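Local coordinates for leucine aminopeptidase 1, chloroplastic (Solanum lycopersicum, PDB 5D8N), which removes N-terminal amino acids, preferably leucine, from peptides as a magnesium-dependent homohexamer of the M17 family, and also acts as a protein-folding chaperone, at residues 174-179 with 220-225; 166-171 with 212-217; 226-231 with 273-278; 330-335 with 349-354. The protein carries 1 engineered substitution. All blocks are in the same frame, centred on the assembly; numbering follows the deposited sequence. Where two conformers were deposited one is given.

Contact 1. Residues 174-179 with 220-225. With MG (magnesium ion), chain H.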
# COMPACT_ATOMS: atom_id res chain seq x y z
N ASN A 174 26.64 -19.30 -19.48
CA ASN A 174 27.38 -19.54 -18.25
C ASN A 174 28.47 -18.54 -17.95
O ASN A 174 29.40 -18.82 -17.19
CB ASN A 174 28.02 -20.93 -18.32
CG ASN A 174 27.00 -22.04 -18.30
OD1 ASN A 174 26.06 -22.02 -17.51
ND2 ASN A 174 27.12 -22.95 -19.23
N ARG A 175 28.42 -17.42 -18.65
CA ARG A 175 29.45 -16.41 -18.50
C ARG A 175 29.60 -15.88 -17.06
O ARG A 175 30.67 -15.38 -16.73
CB ARG A 175 29.12 -15.24 -19.41
CG ARG A 175 29.32 -15.53 -20.89
CD ARG A 175 28.90 -14.32 -21.72
NE ARG A 175 27.46 -14.09 -21.60
CZ ARG A 175 26.86 -12.92 -21.83
NH1 ARG A 175 27.54 -11.91 -22.34
NH2 ARG A 175 25.55 -12.79 -21.60
N PHE A 176 28.54 -15.90 -16.25
CA PHE A 176 28.59 -15.27 -14.93
C PHE A 176 28.42 -16.22 -13.75
O PHE A 176 28.10 -15.78 -12.65
CB PHE A 176 27.54 -14.17 -14.82
CG PHE A 176 27.54 -13.24 -15.99
CD1 PHE A 176 28.57 -12.34 -16.16
CD2 PHE A 176 26.57 -13.33 -16.96
CE1 PHE A 176 28.66 -11.56 -17.29
CE2 PHE A 176 26.64 -12.54 -18.08
CZ PHE A 176 27.70 -11.68 -18.27
N ARG A 177 28.66 -17.51 -13.98
CA ARG A 177 28.60 -18.48 -12.92
C ARG A 177 29.74 -19.48 -13.03
O ARG A 177 30.31 -19.70 -14.10
CB ARG A 177 27.26 -19.22 -12.88
CG ARG A 177 26.81 -19.84 -14.18
CD ARG A 177 25.38 -20.36 -14.05
NE ARG A 177 24.91 -20.92 -15.31
CZ ARG A 177 23.64 -20.92 -15.72
NH1 ARG A 177 22.69 -20.42 -14.96
NH2 ARG A 177 23.37 -21.38 -16.94
N SER A 178 30.20 -19.90 -11.86
CA SER A 178 31.53 -20.44 -11.66
C SER A 178 31.44 -21.92 -11.95
O SER A 178 32.43 -22.55 -12.29
CB SER A 178 32.02 -20.17 -10.22
OG SER A 178 31.94 -18.78 -9.86
N GLU A 179 30.25 -22.49 -11.85
CA GLU A 179 30.11 -23.91 -12.08
C GLU A 179 29.10 -24.18 -13.19
O GLU A 179 27.95 -23.73 -13.14
CB GLU A 179 29.75 -24.67 -10.80
CG GLU A 179 30.92 -25.48 -10.24
CD GLU A 179 31.48 -24.95 -8.93
OE1 GLU A 179 32.63 -25.30 -8.59
OE2 GLU A 179 30.76 -24.21 -8.22
N VAL A 220 20.97 -9.23 -23.26
CA VAL A 220 19.96 -9.05 -22.23
C VAL A 220 20.37 -9.77 -20.95
O VAL A 220 20.19 -9.24 -19.88
CB VAL A 220 18.58 -9.54 -22.71
CG1 VAL A 220 17.54 -9.40 -21.61
CG2 VAL A 220 18.13 -8.74 -23.93
N ASN A 221 20.76 -11.03 -21.02
CA ASN A 221 21.22 -11.73 -19.84
C ASN A 221 22.26 -10.94 -19.06
O ASN A 221 22.35 -11.08 -17.85
CB ASN A 221 21.82 -13.08 -20.22
CG ASN A 221 20.78 -14.13 -20.53
OD1 ASN A 221 19.60 -13.99 -20.25
ND2 ASN A 221 21.22 -15.19 -21.17
N ALA A 222 23.21 -10.32 -19.75
CA ALA A 222 24.29 -9.64 -19.08
C ALA A 222 23.70 -8.50 -18.25
O ALA A 222 22.82 -7.78 -18.72
CB ALA A 222 25.28 -9.12 -20.10
N PRO A 223 24.22 -8.30 -17.04
CA PRO A 223 23.77 -7.21 -16.20
C PRO A 223 24.38 -5.88 -16.63
O PRO A 223 25.36 -5.82 -17.40
CB PRO A 223 24.30 -7.63 -14.84
CG PRO A 223 25.62 -8.26 -15.17
CD PRO A 223 25.37 -9.00 -16.45
N ALA A 224 23.79 -4.81 -16.11
CA ALA A 224 24.15 -3.45 -16.48
C ALA A 224 25.58 -3.06 -16.12
O ALA A 224 26.11 -2.11 -16.70
CB ALA A 224 23.17 -2.48 -15.86
N ASN A 225 26.20 -3.73 -15.15
CA ASN A 225 27.60 -3.46 -14.80
C ASN A 225 28.56 -4.09 -15.80
O ASN A 225 29.74 -3.77 -15.82
CB ASN A 225 27.93 -3.85 -13.34
CG ASN A 225 27.78 -5.33 -13.05
OD1 ASN A 225 26.79 -5.96 -13.41
ND2 ASN A 225 28.76 -5.88 -12.36
MG MG H . 20.76 -7.38 -18.72
O HOH W 1 19.86 -8.44 -17.01
O HOH W 2 20.94 -5.44 -17.71
O HOH W 3 21.42 -6.17 -20.55
O HOH W 4 18.84 -6.59 -19.30
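Arg175 NH2 is held by two acceptors, a salt bridge to Asp173 OD2 and a hydrogen bond to the carbonyl of Glu218, and from there it abuts the end of helix 197-221, lying 4.0 Å from Ala222 CB. Asn221 CB meets the same guanidinium at its edge, in plane, and Asn221 ND2 donates to Asp173 OD2 as well, which ties both residues to one carboxylate oxygen, while Asn221 OD1 accepts from Ala514 N. A bend in the Arg175 chain (chi3 -66°) brings NE round, and Phe176 CE2 ends up 3.6 Å above the guanidinium plane.

The Phe176 ring is layered in turn. Arg175 CB lies over the centre of one face; on the opposite face Pro223, approaching tip to tip, sets its CD 4.2 Å from the ring centroid and 18° off the normal in a CH-pi contact. Ring atom CZ also touches Ala222 CB at 4.0 Å. The type I turn from Asn174 to Arg177 that carries these side chains is braced by Arg177, whose NE reaches Asn174 OD1 side-on at 2.7 Å with NH2 joining it on the same oxygen. Phe176 O bonds to Thr378 OG1 of a second subunit. Where the helix unwinds, Val220 O and Ala222 O bind magnesium, Ala222 O at 2.1 Å from the ion, together with four waters, a main-chain, largely hydrated six-ligand site distinct from the carboxylate-lined catalytic one.

Contact 2. Residues 166-171 with 212-217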
# COMPACT_ATOMS: atom_id res chain seq x y z
N VAL A 166 16.96 -26.87 -32.15
CA VAL A 166 18.12 -27.54 -31.55
C VAL A 166 19.19 -26.51 -31.12
O VAL A 166 19.76 -26.64 -30.06
CB VAL A 166 18.73 -28.57 -32.50
CG1 VAL A 166 20.03 -29.13 -31.93
CG2 VAL A 166 17.74 -29.70 -32.73
N VAL A 167 19.48 -25.54 -32.00
CA VAL A 167 20.55 -24.58 -31.75
C VAL A 167 20.16 -23.69 -30.57
O VAL A 167 20.91 -23.57 -29.61
CB VAL A 167 20.85 -23.72 -33.00
CG1 VAL A 167 21.83 -22.60 -32.69
CG2 VAL A 167 21.47 -24.57 -34.11
N LEU A 168 18.94 -23.17 -30.60
CA LEU A 168 18.52 -22.27 -29.55
C LEU A 168 18.28 -23.05 -28.26
O LEU A 168 18.59 -22.56 -27.19
CB LEU A 168 17.23 -21.56 -29.95
CG LEU A 168 17.38 -20.64 -31.14
CD1 LEU A 168 16.03 -19.93 -31.38
CD2 LEU A 168 18.48 -19.64 -30.86
N GLY A 169 17.83 -24.29 -28.36
CA GLY A 169 17.57 -25.11 -27.20
C GLY A 169 18.85 -25.56 -26.52
O GLY A 169 18.82 -25.80 -25.31
N SER A 170 19.96 -25.60 -27.25
CA SER A 170 21.25 -26.00 -26.69
C SER A 170 22.02 -24.85 -26.07
O SER A 170 23.03 -25.09 -25.42
CB SER A 170 22.15 -26.59 -27.78
OG SER A 170 21.53 -27.77 -28.28
N PHE A 171 21.57 -23.62 -26.29
CA PHE A 171 22.30 -22.46 -25.77
C PHE A 171 22.19 -22.43 -24.25
O PHE A 171 21.10 -22.56 -23.71
CB PHE A 171 21.73 -21.18 -26.35
CG PHE A 171 22.24 -19.94 -25.67
CD1 PHE A 171 23.55 -19.54 -25.82
CD2 PHE A 171 21.40 -19.21 -24.86
CE1 PHE A 171 24.00 -18.35 -25.28
CE2 PHE A 171 21.86 -18.05 -24.27
CZ PHE A 171 23.14 -17.59 -24.52
N GLY A 212 22.10 -14.41 -34.46
CA GLY A 212 21.49 -13.16 -34.03
C GLY A 212 20.63 -13.29 -32.79
O GLY A 212 20.70 -12.47 -31.90
N VAL A 213 19.81 -14.33 -32.70
CA VAL A 213 18.98 -14.55 -31.53
C VAL A 213 19.84 -14.73 -30.27
O VAL A 213 19.58 -14.15 -29.22
CB VAL A 213 18.08 -15.77 -31.73
CG1 VAL A 213 17.34 -16.10 -30.44
CG2 VAL A 213 17.06 -15.51 -32.84
N ILE A 214 20.90 -15.51 -30.41
CA ILE A 214 21.81 -15.79 -29.31
C ILE A 214 22.59 -14.56 -28.85
O ILE A 214 22.67 -14.31 -27.65
CB ILE A 214 22.75 -16.94 -29.67
CG1 ILE A 214 21.95 -18.24 -29.59
CG2 ILE A 214 23.95 -17.00 -28.70
CD1 ILE A 214 22.67 -19.43 -30.19
N LEU A 215 23.01 -13.72 -29.78
CA LEU A 215 23.57 -12.44 -29.41
C LEU A 215 22.56 -11.60 -28.61
O LEU A 215 22.92 -10.98 -27.60
CB LEU A 215 24.02 -11.65 -30.66
CG LEU A 215 24.48 -10.21 -30.42
CD1 LEU A 215 25.68 -10.20 -29.49
CD2 LEU A 215 24.81 -9.52 -31.72
N GLY A 216 21.32 -11.55 -29.08
CA GLY A 216 20.29 -10.86 -28.33
C GLY A 216 20.10 -11.37 -26.91
O GLY A 216 20.03 -10.59 -25.97
N ARG A 217 20.03 -12.69 -26.73
CA ARG A 217 19.95 -13.28 -25.39
C ARG A 217 21.13 -12.86 -24.53
O ARG A 217 20.94 -12.45 -23.37
CB ARG A 217 19.95 -14.81 -25.48
CG ARG A 217 18.70 -15.35 -26.13
CD ARG A 217 18.62 -16.85 -26.01
NE ARG A 217 17.39 -17.34 -26.63
CZ ARG A 217 17.05 -18.62 -26.70
NH1 ARG A 217 17.85 -19.52 -26.13
NH2 ARG A 217 16.03 -19.00 -27.46
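Leu168 meets the other helix chiefly through CD2, which lies 3.7 Å from Val213 CG1 and 4.0 Å from Ile214 CG1. Its chain crosses that of Val213 at about a right angle. Beside it, Ile214 splits its contacts between two branches: CD1 reaches Val167 CG1 at 4.1 Å, whereas CG2, anti to the backbone N, packs on Phe171 CE1 at 3.7 Å.

Arg217 makes the remaining contacts. Extended from CG to NE, it runs past Phe171 in the opposite sense, CD lying 3.8 Å from Phe171 CD2, with the ring and guanidinium planes 63° apart. Leu168 CD2 lies over one face of the guanidinium, offset toward its rim, and NH1 makes a weak hydrogen bond to Leu168 O at 3.3 Å.

The two segments are nearly parallel, their axes 10.7 Å apart and inclined at 19°. They join the last helix of the N-terminal, macro-like domain, 152-170, to the long helix 197-221 that in M17 aminopeptidases links that domain to the catalytic one.

Further out, Ser170 OG donates to Val166 O, one turn back, near the end of helix 152-170. Phe171 also leans on Glu218, and Leu168 on Cys210. Arg217 NE, inward of the two NH groups, donates to Thr515 O.

Contact 3. Residues 226-231 with 273-278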
# COMPACT_ATOMS: atom_id res chain seq x y z
N ILE A 226 28.04 -4.91 -16.70
CA ILE A 226 28.84 -5.53 -17.76
C ILE A 226 28.46 -4.95 -19.13
O ILE A 226 29.32 -4.48 -19.87
CB ILE A 226 28.56 -7.06 -17.78
CG1 ILE A 226 29.01 -7.72 -16.49
CG2 ILE A 226 29.20 -7.72 -19.00
CD1 ILE A 226 30.51 -7.75 -16.26
N VAL A 227 27.18 -4.96 -19.48
CA VAL A 227 26.73 -4.28 -20.70
C VAL A 227 26.28 -2.85 -20.39
O VAL A 227 25.13 -2.62 -20.01
CB VAL A 227 25.65 -5.08 -21.46
CG1 VAL A 227 25.10 -4.28 -22.64
CG2 VAL A 227 26.27 -6.36 -22.02
N THR A 228 27.26 -1.97 -20.38
CA THR A 228 27.09 -0.53 -20.30
C THR A 228 26.83 0.01 -21.70
O THR A 228 26.88 -0.73 -22.66
CB THR A 228 28.38 0.11 -19.80
OG1 THR A 228 29.44 -0.25 -20.68
CG2 THR A 228 28.72 -0.40 -18.39
N PRO A 229 26.48 1.29 -21.80
CA PRO A 229 26.32 1.88 -23.12
C PRO A 229 27.57 1.83 -23.99
O PRO A 229 27.49 1.49 -25.17
CB PRO A 229 25.88 3.32 -22.81
CG PRO A 229 25.17 3.22 -21.51
CD PRO A 229 25.96 2.17 -20.74
N ALA A 230 28.73 2.04 -23.39
CA ALA A 230 30.00 1.92 -24.10
C ALA A 230 30.26 0.50 -24.58
O ALA A 230 30.56 0.30 -25.76
CB ALA A 230 31.16 2.34 -23.20
N VAL A 231 29.91 -0.49 -23.76
CA VAL A 231 29.99 -1.88 -24.20
C VAL A 231 28.99 -2.27 -25.27
O VAL A 231 29.34 -2.91 -26.28
CB VAL A 231 29.87 -2.87 -23.02
CG1 VAL A 231 29.80 -4.32 -23.51
CG2 VAL A 231 31.09 -2.70 -22.13
N THR A 273 26.81 9.79 -14.99
CA THR A 273 28.08 10.41 -15.37
C THR A 273 29.21 9.38 -15.47
O THR A 273 30.22 9.63 -16.11
CB THR A 273 28.48 11.47 -14.34
OG1 THR A 273 28.55 10.88 -13.04
CG2 THR A 273 27.46 12.64 -14.34
N GLU A 274 29.06 8.23 -14.83
CA GLU A 274 30.15 7.26 -14.78
C GLU A 274 30.15 6.38 -16.04
O GLU A 274 31.20 5.90 -16.45
CB GLU A 274 30.03 6.40 -13.54
CG GLU A 274 31.22 5.48 -13.29
CD GLU A 274 32.53 6.21 -12.97
OE1 GLU A 274 32.57 7.46 -12.90
OE2 GLU A 274 33.55 5.51 -12.80
N ASN A 275 28.96 6.08 -16.55
CA ASN A 275 28.80 5.31 -17.78
C ASN A 275 28.11 6.16 -18.85
O ASN A 275 26.89 6.13 -19.02
CB ASN A 275 27.97 4.03 -17.53
CG ASN A 275 28.64 3.07 -16.57
OD1 ASN A 275 28.04 2.61 -15.60
ND2 ASN A 275 29.87 2.71 -16.87
N PRO A 276 28.91 6.93 -19.59
CA PRO A 276 28.37 7.86 -20.59
C PRO A 276 27.50 7.18 -21.64
O PRO A 276 27.74 6.02 -21.98
CB PRO A 276 29.63 8.45 -21.25
CG PRO A 276 30.79 8.08 -20.41
CD PRO A 276 30.38 6.92 -19.55
N PRO A 277 26.66 7.97 -22.32
CA PRO A 277 25.76 7.46 -23.33
C PRO A 277 26.35 7.47 -24.73
O PRO A 277 27.29 8.21 -24.98
CB PRO A 277 24.64 8.49 -23.31
CG PRO A 277 25.34 9.76 -22.99
CD PRO A 277 26.45 9.40 -22.05
N TYR A 278 25.91 6.54 -25.57
CA TYR A 278 26.39 6.44 -26.94
C TYR A 278 25.19 6.16 -27.82
O TYR A 278 24.39 5.26 -27.56
CB TYR A 278 27.42 5.32 -27.10
CG TYR A 278 28.73 5.65 -26.42
CD1 TYR A 278 29.64 6.54 -27.00
CD2 TYR A 278 28.99 5.20 -25.14
CE1 TYR A 278 30.76 6.99 -26.33
CE2 TYR A 278 30.14 5.61 -24.47
CZ TYR A 278 31.04 6.46 -25.09
OH TYR A 278 32.14 6.91 -24.39
O HOH W 5 28.95 3.76 -20.95
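Tyr278 lies against the first turn of helix 229-242, with its CD2 and CE2 atoms against Ala230. CD2 is 3.6 Å from Ala230 CA and CE2 is 3.7 Å from Ala230 CB; chi1 of Tyr278 (-70°) sets CG beside the backbone N. Pro229 comes in next to it with its own ring directed at the backbone of the loop: CB packs 3.4 Å from Pro276 O and also reaches Pro277 CA. At the outer end Thr228 and Asn275 cross at about a right angle, the methyl CG2 of Thr228 resting against the amide group of Asn275.

A water links the two backbones between these side-chain contacts. It accepts from Ala230 N at 3.0 Å and donates to Pro276 O at 2.8 Å, thereby satisfying an amide in the first helical turn that has no helical carbonyl to bond. Around this pair, Pro229 packs on Ala355 and Asn275 on Arg366 of a second subunit. Tyr278 opens strand 278-284, pairing through its backbone with Ala355. Thr228 stands at the N-cap: OG1, lying between the backbone N and the carbonyl carbon (chi1 58°), accepts from Val231 N at 3.1 Å with an N-H...O angle of 160°. With proline in the first turn, this is a classic threonine N-cap, here seated on the loop leading into strand 278-284, next to the outermost strand 247-252 of the catalytic-domain sheet.

Contact 4. Residues 330-335 with 349-354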
# COMPACT_ATOMS: atom_id res chain seq x y z
N ALA A 330 18.52 -5.24 -28.06
CA ALA A 330 19.09 -6.56 -28.31
C ALA A 330 18.52 -7.20 -29.57
O ALA A 330 19.24 -7.85 -30.32
CB ALA A 330 18.85 -7.45 -27.11
N ALA A 331 17.22 -7.02 -29.79
CA ALA A 331 16.59 -7.60 -30.97
C ALA A 331 17.09 -6.89 -32.22
O ALA A 331 17.36 -7.52 -33.25
CB ALA A 331 15.08 -7.50 -30.88
N VAL A 332 17.29 -5.59 -32.10
CA VAL A 332 17.81 -4.83 -33.23
C VAL A 332 19.24 -5.24 -33.61
O VAL A 332 19.56 -5.46 -34.78
CB VAL A 332 17.68 -3.33 -32.97
CG1 VAL A 332 18.46 -2.49 -33.96
CG2 VAL A 332 16.20 -2.93 -33.01
N LEU A 333 20.12 -5.34 -32.62
CA LEU A 333 21.50 -5.74 -32.91
C LEU A 333 21.60 -7.19 -33.36
O LEU A 333 22.36 -7.53 -34.25
CB LEU A 333 22.38 -5.50 -31.69
CG LEU A 333 22.53 -4.00 -31.36
CD1 LEU A 333 23.36 -3.85 -30.11
CD2 LEU A 333 23.18 -3.19 -32.46
N GLY A 334 20.74 -8.04 -32.78
CA GLY A 334 20.61 -9.41 -33.25
C GLY A 334 20.19 -9.52 -34.70
O GLY A 334 20.76 -10.28 -35.47
N ALA A 335 19.29 -8.64 -35.10
CA ALA A 335 18.88 -8.61 -36.49
C ALA A 335 20.05 -8.22 -37.39
O ALA A 335 20.19 -8.75 -38.50
CB ALA A 335 17.70 -7.66 -36.69
N VAL A 349 19.21 -1.02 -44.59
CA VAL A 349 18.62 -1.10 -43.25
C VAL A 349 19.46 -0.33 -42.25
O VAL A 349 20.65 -0.62 -42.06
CB VAL A 349 18.49 -2.55 -42.74
CG1 VAL A 349 17.75 -2.59 -41.42
CG2 VAL A 349 17.73 -3.40 -43.74
N HIS A 350 18.81 0.61 -41.59
CA HIS A 350 19.46 1.36 -40.52
C HIS A 350 19.07 0.81 -39.16
O HIS A 350 17.88 0.54 -38.90
CB HIS A 350 19.04 2.82 -40.63
CG HIS A 350 19.48 3.46 -41.91
ND1 HIS A 350 20.58 4.27 -41.98
CD2 HIS A 350 18.95 3.42 -43.15
CE1 HIS A 350 20.77 4.63 -43.24
NE2 HIS A 350 19.75 4.19 -43.95
N PHE A 351 20.08 0.47 -38.36
CA PHE A 351 19.86 -0.04 -37.02
C PHE A 351 20.25 1.03 -36.01
O PHE A 351 21.40 1.48 -35.99
CB PHE A 351 20.69 -1.30 -36.76
CG PHE A 351 20.58 -2.35 -37.81
CD1 PHE A 351 21.26 -2.23 -39.02
CD2 PHE A 351 19.75 -3.44 -37.63
CE1 PHE A 351 21.18 -3.24 -39.97
CE2 PHE A 351 19.57 -4.40 -38.62
CZ PHE A 351 20.29 -4.31 -39.79
N ILE A 352 19.29 1.48 -35.20
CA ILE A 352 19.48 2.68 -34.37
C ILE A 352 19.12 2.43 -32.91
O ILE A 352 18.05 1.91 -32.62
CB ILE A 352 18.64 3.82 -34.95
CG1 ILE A 352 19.21 4.24 -36.30
CG2 ILE A 352 18.61 5.00 -34.00
CD1 ILE A 352 18.22 4.98 -37.17
N VAL A 353 20.07 2.67 -32.02
CA VAL A 353 19.89 2.52 -30.59
C VAL A 353 20.48 3.71 -29.83
O VAL A 353 21.69 3.95 -29.89
CB VAL A 353 20.56 1.26 -30.05
CG1 VAL A 353 20.41 1.18 -28.54
CG2 VAL A 353 19.94 0.01 -30.67
N ALA A 354 19.62 4.46 -29.14
CA ALA A 354 20.09 5.53 -28.27
C ALA A 354 20.37 4.98 -26.88
O ALA A 354 19.45 4.83 -26.04
CB ALA A 354 19.05 6.64 -28.21
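Phe351 reaches from strand 349-354 into helix 330-335, beginning at CB, which packs 3.8 Å from Val332 CG1. CG then turns to lie beside the backbone N (chi1 -50°), and the side chains of Phe351 and Val332 slide past each other in opposite directions. CD2 is next: it comes within 3.5 Å of the carbonyl oxygen Val332 O and 4.0 Å of Val332 CG1. One atom further on, CE2 reaches the following turn, 4.0 Å from Ala335 C and 4.2 Å from Ala335 CB. One face of the ring is covered from its own strand by Val349 CG1, offset toward the rim, while Ala336 and Leu339 of the same helix add to its surroundings.

Val332 serves as the counterpart of this side chain. Its CG1, anti to the backbone N, lies between Phe351 and the next inward residue of the strand, touching Val353 CG2 at 4.4 Å. Ile352, alternating between those two, points away and packs on Ala395, Tyr398 and Ala399 of helix 388-401. The strand is therefore sandwiched between helices, and all the touching residues are buried.

The segment axes approach to 8.5 Å at 148°, so helix and strand run roughly antiparallel. Helix 327-342 connects strand 293-305 to its parallel neighbour 347-358, and the contact is the inner face of this beta-alpha-beta crossover in the three-layer alpha/beta/alpha fold of the M17 catalytic domain.

In the fold
Helix 197-221 ties contacts 1 and 2 together, their centres 15 Å apart and Asn221 ND2 lying 4.3 Å from Phe171 CE2. The chain then runs directly into contact 3, where Ile226 CG1 packs 3.9 Å from Phe176 CE1; contacts 1 and 3 both touch the second subunit. Contact 4 packs against the same long helix: Ala330 CB sits 3.5 Å from both Val220 CG2 of contact 1 and Gly216 O of contact 2. The catalytic metal ligands lie close by, the side chains of Val353 and Lys300 being about 7 Å apart, those of Pro223 and Asp325 about 9 Å, and those of Pro229 and Asp305 about 11 Å.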